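Local coordinates for anti-restriction endonuclease (PDB 3WX4) that mimics DNA, inhibits DNA binding by the bacterial histone-like protein H-NS and inhibits the host McrA endonuclease that cleaves DNA at modified cytosines, at the interface of chains A and B. Coordinates in Å, arbitrary orientation; residue numbers count along the deposited sequence, not the author numbering. Chains: chain A/B, Anti-restriction endonuclease.

Contact 1: the interface of chains A and B. Residues chain A 46-48, 64-66; chain B 46-48, 64-66.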
ATOM      1  N   ASP A  46      -0.881   6.021  -0.343  1.00 38.47           N
ATOM      2  CA  ASP A  46       0.170   6.062   0.676  1.00 39.03           C
ATOM      3  C   ASP A  46       0.017   5.207   1.954  1.00 38.35           C
ATOM      4  O   ASP A  46       0.664   5.462   2.987  1.00 35.55           O
ATOM      5  CB  ASP A  46       0.433   7.540   1.065  1.00 42.69           C
ATOM      6  CG  ASP A  46      -0.866   8.314   1.365  1.00 48.29           C
ATOM      7  OD1 ASP A  46      -1.955   7.673   1.430  1.00 47.72           O
ATOM      8  OD2 ASP A  46      -0.805   9.565   1.551  1.00 48.39           O
ATOM      9  N   PHE A  47      -0.847   4.180   1.905  1.00 34.64           N
ATOM     10  CA  PHE A  47      -0.952   3.303   3.058  1.00 32.42           C
ATOM     11  C   PHE A  47      -1.689   2.032   2.637  1.00 31.20           C
ATOM     12  O   PHE A  47      -2.390   2.027   1.626  1.00 29.03           O
ATOM     13  CB  PHE A  47      -1.664   3.971   4.249  1.00 32.24           C
ATOM     14  CG  PHE A  47      -3.117   4.272   4.030  1.00 34.31           C
ATOM     15  CD1 PHE A  47      -4.108   3.306   4.276  1.00 33.65           C
ATOM     16  CD2 PHE A  47      -3.511   5.526   3.635  1.00 33.98           C
ATOM     17  CE1 PHE A  47      -5.443   3.605   4.125  1.00 36.07           C
ATOM     18  CE2 PHE A  47      -4.884   5.848   3.478  1.00 37.82           C
ATOM     19  CZ  PHE A  47      -5.855   4.875   3.723  1.00 36.05           C
ATOM     20  N   LEU A  48      -1.433   0.961   3.371  1.00 30.25           N
ATOM     21  CA  LEU A  48      -2.123  -0.334   3.111  1.00 28.75           C
ATOM     22  C   LEU A  48      -3.057  -0.512   4.289  1.00 29.02           C
ATOM     23  O   LEU A  48      -2.755  -0.065   5.416  1.00 28.91           O
ATOM     24  CB  LEU A  48      -1.123  -1.488   3.113  1.00 28.72           C
ATOM     25  CG  LEU A  48      -0.121  -1.546   1.975  1.00 29.25           C
ATOM     26  CD1 LEU A  48       0.923  -2.650   2.297  1.00 28.07           C
ATOM     27  CD2 LEU A  48      -0.857  -1.852   0.638  1.00 28.79           C
ATOM     28  N   ILE A  64      -0.501   0.092   7.435  1.00 33.63           N
ATOM     29  CA  ILE A  64       0.911   0.271   7.137  1.00 34.40           C
ATOM     30  C   ILE A  64       1.051   1.511   6.249  1.00 35.93           C
ATOM     31  O   ILE A  64       0.698   1.494   5.059  1.00 37.05           O
ATOM     32  CB  ILE A  64       1.507  -0.945   6.396  1.00 35.90           C
ATOM     33  CG1 ILE A  64       1.285  -2.212   7.222  1.00 35.41           C
ATOM     34  CG2 ILE A  64       3.063  -0.784   6.242  1.00 35.57           C
ATOM     35  CD1 ILE A  64       1.437  -3.503   6.407  1.00 36.41           C
ATOM     36  N   PRO A  65       1.555   2.615   6.827  1.00 37.09           N
ATOM     37  CA  PRO A  65       1.751   3.880   6.104  1.00 36.88           C
ATOM     38  C   PRO A  65       3.018   3.783   5.281  1.00 37.08           C
ATOM     39  O   PRO A  65       3.948   3.047   5.657  1.00 36.71           O
ATOM     40  CB  PRO A  65       1.863   4.904   7.243  1.00 37.89           C
ATOM     41  CG  PRO A  65       2.622   4.135   8.271  1.00 38.48           C
ATOM     42  CD  PRO A  65       1.928   2.756   8.246  1.00 37.13           C
ATOM     43  N   ALA A  66       3.035   4.465   4.129  1.00 36.47           N
ATOM     44  CA  ALA A  66       4.233   4.443   3.263  1.00 38.09           C
ATOM     45  C   ALA A  66       5.295   5.285   3.987  1.00 38.57           C
ATOM     46  O   ALA A  66       4.944   6.102   4.826  1.00 39.04           O
ATOM     47  CB  ALA A  66       3.914   5.071   1.879  1.00 35.80           C
TER
ATOM     48  N   ASP B  46      -2.028  -4.829  -3.117  1.00 38.47           N
ATOM     49  CA  ASP B  46      -1.339  -5.583  -2.067  1.00 39.03           C
ATOM     50  C   ASP B  46       0.144  -5.272  -1.763  1.00 38.35           C
ATOM     51  O   ASP B  46       0.868  -6.090  -1.165  1.00 35.55           O
ATOM     52  CB  ASP B  46      -1.510  -7.098  -2.346  1.00 42.69           C
ATOM     53  CG  ASP B  46      -1.185  -7.473  -3.806  1.00 48.29           C
ATOM     54  OD1 ASP B  46      -0.677  -6.595  -4.560  1.00 47.72           O
ATOM     55  OD2 ASP B  46      -1.426  -8.651  -4.204  1.00 48.39           O
ATOM     56  N   PHE B  47       0.619  -4.086  -2.176  1.00 34.64           N
ATOM     57  CA  PHE B  47       1.983  -3.726  -1.831  1.00 32.42           C
ATOM     58  C   PHE B  47       2.166  -2.227  -2.071  1.00 31.20           C
ATOM     59  O   PHE B  47       1.394  -1.619  -2.811  1.00 29.03           O
ATOM     60  CB  PHE B  47       3.029  -4.530  -2.626  1.00 32.24           C
ATOM     61  CG  PHE B  47       3.060  -4.248  -4.098  1.00 34.31           C
ATOM     62  CD1 PHE B  47       3.816  -3.186  -4.623  1.00 33.65           C
ATOM     63  CD2 PHE B  47       2.387  -5.065  -4.972  1.00 33.98           C
ATOM     64  CE1 PHE B  47       3.884  -2.966  -5.980  1.00 36.07           C
ATOM     65  CE2 PHE B  47       2.450  -4.851  -6.374  1.00 37.82           C
ATOM     66  CZ  PHE B  47       3.203  -3.788  -6.877  1.00 36.05           C
ATOM     67  N   LEU B  48       3.123  -1.654  -1.361  1.00 30.25           N
ATOM     68  CA  LEU B  48       3.450  -0.209  -1.532  1.00 28.75           C
ATOM     69  C   LEU B  48       4.803  -0.204  -2.212  1.00 29.02           C
ATOM     70  O   LEU B  48       5.631  -1.114  -1.995  1.00 28.91           O
ATOM     71  CB  LEU B  48       3.593   0.476  -0.175  1.00 28.72           C
ATOM     72  CG  LEU B  48       2.337   0.638   0.661  1.00 29.25           C
ATOM     73  CD1 LEU B  48       2.749   1.145   2.070  1.00 28.07           C
ATOM     74  CD2 LEU B  48       1.369   1.643  -0.030  1.00 28.79           C
ATOM     75  N   ILE B  64       6.932  -2.728   0.214  1.00 33.63           N
ATOM     76  CA  ILE B  64       6.282  -3.219   1.419  1.00 34.40           C
ATOM     77  C   ILE B  64       5.039  -4.007   0.995  1.00 35.93           C
ATOM     78  O   ILE B  64       4.028  -3.431   0.562  1.00 37.05           O
ATOM     79  CB  ILE B  64       5.851  -2.071   2.356  1.00 35.90           C
ATOM     80  CG1 ILE B  64       7.064  -1.210   2.709  1.00 35.41           C
ATOM     81  CG2 ILE B  64       5.307  -2.646   3.714  1.00 35.57           C
ATOM     82  CD1 ILE B  64       6.689   0.173   3.258  1.00 36.41           C
ATOM     83  N   PRO B  65       5.108  -5.346   1.097  1.00 37.09           N
ATOM     84  CA  PRO B  65       3.996  -6.235   0.732  1.00 36.88           C
ATOM     85  C   PRO B  65       2.982  -6.242   1.857  1.00 37.08           C
ATOM     86  O   PRO B  65       3.353  -6.039   3.027  1.00 36.71           O
ATOM     87  CB  PRO B  65       4.695  -7.592   0.557  1.00 37.89           C
ATOM     88  CG  PRO B  65       5.715  -7.551   1.645  1.00 38.48           C
ATOM     89  CD  PRO B  65       6.285  -6.122   1.523  1.00 37.13           C
ATOM     90  N   ALA B  66       1.701  -6.406   1.505  1.00 36.47           N
ATOM     91  CA  ALA B  66       0.641  -6.440   2.533  1.00 38.09           C
ATOM     92  C   ALA B  66       0.800  -7.783   3.263  1.00 38.57           C
ATOM     93  O   ALA B  66       1.393  -8.699   2.711  1.00 39.04           O
ATOM     94  CB  ALA B  66      -0.762  -6.363   1.871  1.00 35.80           C
TER

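Contact 2: the interface of chains A and B. Residues chain A 10, 48, 52, 62, 64; chain B 6, 8, 66-67.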
ATOM      1  N   GLN A  10       3.643  -1.756  11.482  1.00 41.41           N
ATOM      2  CA  GLN A  10       2.285  -2.121  11.029  1.00 39.61           C
ATOM      3  C   GLN A  10       1.404  -1.830  12.258  1.00 38.36           C
ATOM      4  O   GLN A  10       1.651  -2.395  13.322  1.00 38.83           O
ATOM      5  CB  GLN A  10       2.190  -3.613  10.677  1.00 40.38           C
ATOM      6  CG  GLN A  10       0.733  -4.111  10.571  1.00 40.24           C
ATOM      7  CD  GLN A  10       0.613  -5.587  10.129  1.00 44.00           C
ATOM      8  OE1 GLN A  10      -0.223  -6.351  10.661  1.00 44.90           O
ATOM      9  NE2 GLN A  10       1.416  -5.980   9.147  1.00 41.45           N
ATOM     10  N   LEU A  48      -1.433   0.961   3.371  1.00 30.25           N
ATOM     11  CA  LEU A  48      -2.123  -0.334   3.111  1.00 28.75           C
ATOM     12  C   LEU A  48      -3.057  -0.512   4.289  1.00 29.02           C
ATOM     13  O   LEU A  48      -2.755  -0.065   5.416  1.00 28.91           O
ATOM     14  CB  LEU A  48      -1.123  -1.488   3.113  1.00 28.72           C
ATOM     15  CG  LEU A  48      -0.121  -1.546   1.975  1.00 29.25           C
ATOM     16  CD1 LEU A  48       0.923  -2.650   2.297  1.00 28.07           C
ATOM     17  CD2 LEU A  48      -0.857  -1.852   0.638  1.00 28.79           C
ATOM     18  N   TYR A  52      -8.209  -8.482   9.603  1.00 30.15           N
ATOM     19  CA  TYR A  52      -7.479  -9.643  10.113  1.00 29.73           C
ATOM     20  C   TYR A  52      -8.374 -10.890   9.896  1.00 30.74           C
ATOM     21  O   TYR A  52      -9.581 -10.753   9.812  1.00 31.25           O
ATOM     22  CB  TYR A  52      -7.272  -9.507  11.597  1.00 30.47           C
ATOM     23  CG  TYR A  52      -6.208  -8.504  11.932  1.00 33.32           C
ATOM     24  CD1 TYR A  52      -4.843  -8.839  11.865  1.00 35.56           C
ATOM     25  CD2 TYR A  52      -6.553  -7.226  12.298  1.00 34.93           C
ATOM     26  CE1 TYR A  52      -3.838  -7.880  12.172  1.00 37.31           C
ATOM     27  CE2 TYR A  52      -5.570  -6.277  12.609  1.00 36.13           C
ATOM     28  CZ  TYR A  52      -4.235  -6.609  12.546  1.00 37.24           C
ATOM     29  OH  TYR A  52      -3.305  -5.660  12.895  1.00 41.37           O
ATOM     30  N   TYR A  62      -5.327  -3.729  10.048  1.00 28.96           N
ATOM     31  CA  TYR A  62      -3.879  -3.518  10.121  1.00 31.07           C
ATOM     32  C   TYR A  62      -3.702  -2.273   9.260  1.00 32.36           C
ATOM     33  O   TYR A  62      -4.499  -2.035   8.332  1.00 31.36           O
ATOM     34  CB  TYR A  62      -3.043  -4.692   9.594  1.00 29.65           C
ATOM     35  CG  TYR A  62      -3.263  -5.097   8.138  1.00 31.48           C
ATOM     36  CD1 TYR A  62      -2.751  -4.326   7.104  1.00 27.98           C
ATOM     37  CD2 TYR A  62      -3.978  -6.261   7.815  1.00 28.50           C
ATOM     38  CE1 TYR A  62      -2.936  -4.683   5.771  1.00 31.47           C
ATOM     39  CE2 TYR A  62      -4.193  -6.643   6.488  1.00 30.20           C
ATOM     40  CZ  TYR A  62      -3.666  -5.846   5.463  1.00 32.71           C
ATOM     41  OH  TYR A  62      -3.847  -6.127   4.132  1.00 30.56           O
ATOM     42  N   ILE A  64      -0.501   0.092   7.435  1.00 33.63           N
ATOM     43  CA  ILE A  64       0.911   0.271   7.137  1.00 34.40           C
ATOM     44  C   ILE A  64       1.051   1.511   6.249  1.00 35.93           C
ATOM     45  O   ILE A  64       0.698   1.494   5.059  1.00 37.05           O
ATOM     46  CB  ILE A  64       1.507  -0.945   6.396  1.00 35.90           C
ATOM     47  CG1 ILE A  64       1.285  -2.212   7.222  1.00 35.41           C
ATOM     48  CG2 ILE A  64       3.063  -0.784   6.242  1.00 35.57           C
ATOM     49  CD1 ILE A  64       1.437  -3.503   6.407  1.00 36.41           C
TER
ATOM     50  N   GLN B   6       3.409  -3.625  15.376  1.00 52.92           N
ATOM     51  CA  GLN B   6       4.382  -4.688  15.221  1.00 52.23           C
ATOM     52  C   GLN B   6       5.235  -4.316  14.020  1.00 52.06           C
ATOM     53  O   GLN B   6       4.884  -3.426  13.249  1.00 50.18           O
ATOM     54  CB  GLN B   6       3.683  -6.022  15.007  1.00 53.74           C
ATOM     55  CG  GLN B   6       2.725  -6.031  13.846  1.00 55.11           C
ATOM     56  CD  GLN B   6       1.999  -7.352  13.709  1.00 57.25           C
ATOM     57  OE1 GLN B   6       2.616  -8.390  13.401  1.00 57.65           O
ATOM     58  NE2 GLN B   6       0.673  -7.330  13.934  1.00 57.40           N
ATOM     59  N   VAL B   8       7.094  -4.867  10.410  1.00 50.94           N
ATOM     60  CA  VAL B   8       6.835  -5.566   9.149  1.00 49.84           C
ATOM     61  C   VAL B   8       8.093  -5.291   8.289  1.00 48.95           C
ATOM     62  O   VAL B   8       8.862  -4.388   8.582  1.00 49.69           O
ATOM     63  CB  VAL B   8       5.516  -5.031   8.503  1.00 49.86           C
ATOM     64  CG1 VAL B   8       5.564  -3.529   8.371  1.00 49.64           C
ATOM     65  CG2 VAL B   8       5.256  -5.694   7.166  1.00 51.31           C
ATOM     66  N   ALA B  66       1.701  -6.406   1.505  1.00 36.47           N
ATOM     67  CA  ALA B  66       0.641  -6.440   2.533  1.00 38.09           C
ATOM     68  C   ALA B  66       0.800  -7.783   3.263  1.00 38.57           C
ATOM     69  O   ALA B  66       1.393  -8.699   2.711  1.00 39.04           O
ATOM     70  CB  ALA B  66      -0.762  -6.363   1.871  1.00 35.80           C
ATOM     71  N   PRO B  67       0.280  -7.907   4.500  1.00 39.40           N
ATOM     72  CA  PRO B  67       0.422  -9.185   5.220  1.00 40.02           C
ATOM     73  C   PRO B  67      -0.122 -10.314   4.315  1.00 40.48           C
ATOM     74  O   PRO B  67      -1.140 -10.150   3.619  1.00 40.55           O
ATOM     75  CB  PRO B  67      -0.421  -8.967   6.489  1.00 40.76           C
ATOM     76  CG  PRO B  67      -0.404  -7.444   6.694  1.00 38.08           C
ATOM     77  CD  PRO B  67      -0.566  -6.960   5.254  1.00 39.97           C
TER
HETATM   78  O   HOH W   1       0.111  -4.461  14.947  1.00 48.09           O

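Contact 1: the interface of chains A and B
A:Leu48 and B:Leu48 meet across the two-fold axis relating the two chains, each near the start of an extended strand (47-51; phi/psi -110/149°) flanked by strand 60-65 of its own chain. The two side chains reach toward each other tip to tip and their branch points come close, A:Leu48 CG lying 3.5 Å from B:Leu48 CG. Each CG is anti to its own carbonyl carbon (chi1 -69°), which carries the fork of methyls away from the parent strand and into the partner. There the two branches do different work. A:Leu48 CD1 lies against the end of strand 60-65 of the other chain and the residue that follows it, 3.6 Å from the carbonyl oxygen B:Ile64 O and 3.8 Å from B:Ala66 CA, with the B:Ala66 CB methyl a little farther off. A:Leu48 CD2 instead turns toward the start of the opposing strand, 3.9 Å from the amide nitrogen B:Phe47 N. B:Leu48 repeats all of this on chain A. The patch is apolar, since the backbone nitrogens and oxygens near it find no bonding partner in the other chain; its contribution to assembly is close hydrocarbon packing, in which each leucine has 72 Å² of its own surface buried by the other chain. Beside the leucines the two isoleucines cross obliquely. Their gamma-methyl branches are anti to the backbone N and meet at the axis, A:Ile64 CG2 standing 3.9 Å from B:Ile64 CG2.

Contact 2: the interface of chains A and B
A:Gln10 and B:Gln6 form an antiparallel beta bridge between the long strands 2-14 of the two chains, a cross-chain pairing in the deposited assembly of two chains of the Arn family of DNA mimics. The bond from A:Gln10 N to the carbonyl B:Gln6 O is short and nearly straight, 2.7 Å with 170° at the hydrogen, and it meets the carbonyl almost end-on. The return bond, B:Gln6 N to A:Gln10 O, is 3.0 Å long and more bent. A:Gln10 O is also reached by water 1, 3.0 Å away, which lies 3.1 Å from the side-chain amide nitrogen B:Gln6 NE2; the water thus ties the glutamine head of one strand to the backbone of the other. The two glutamine side chains run side by side in the same direction, both extended beyond CG, with their amide planes 35° apart. A:Gln10 OE1 and B:Gln6 NE2 are 3.5 Å apart, a polar approach rather than a bond.

On its other flank the A:Gln10 amide crosses B:Pro67, with A:Gln10 NE2 3.4 Å from the ring carbon B:Pro67 CG. That proline is pressed onto the phenol ring of A:Tyr62 in a CH-pi contact: B:Pro67 CD sits over one face, displaced toward the rim at CE1 and CZ, 3.6 Å from the ring centroid. CG of A:Tyr62 lies between the backbone N and the carbonyl carbon (chi1 59°), which helps to bring the ring over the proline.

Farther out, A:Ile64 CD1 points at B:Pro67 CD, and the B:Ala66 methyl lies near the phenol oxygen of A:Tyr62. On the strand side, B:Val8 CG1 packs beside A:Gln10 CB at 4.1 Å, next to the bridge.

Contact 1 and contact 2 lie about 8 Å apart, measured between the centres of their C-alpha atoms, and share A:Leu48, A:Ile64 and B:Ala66. Contact 1 straddles the two-fold axis where strands 47-51 and 60-65 of both chains meet; contact 2 lies beside it and has a twin with the chains exchanged. Strand 60-65 and the residues just after it serve both, joining the apolar centre to the paired strands 2-14. Together they suggest one continuous seam combining hydrocarbon packing with strand pairing, consistent with a dimer, although the crystal alone does not prove that this is the working form.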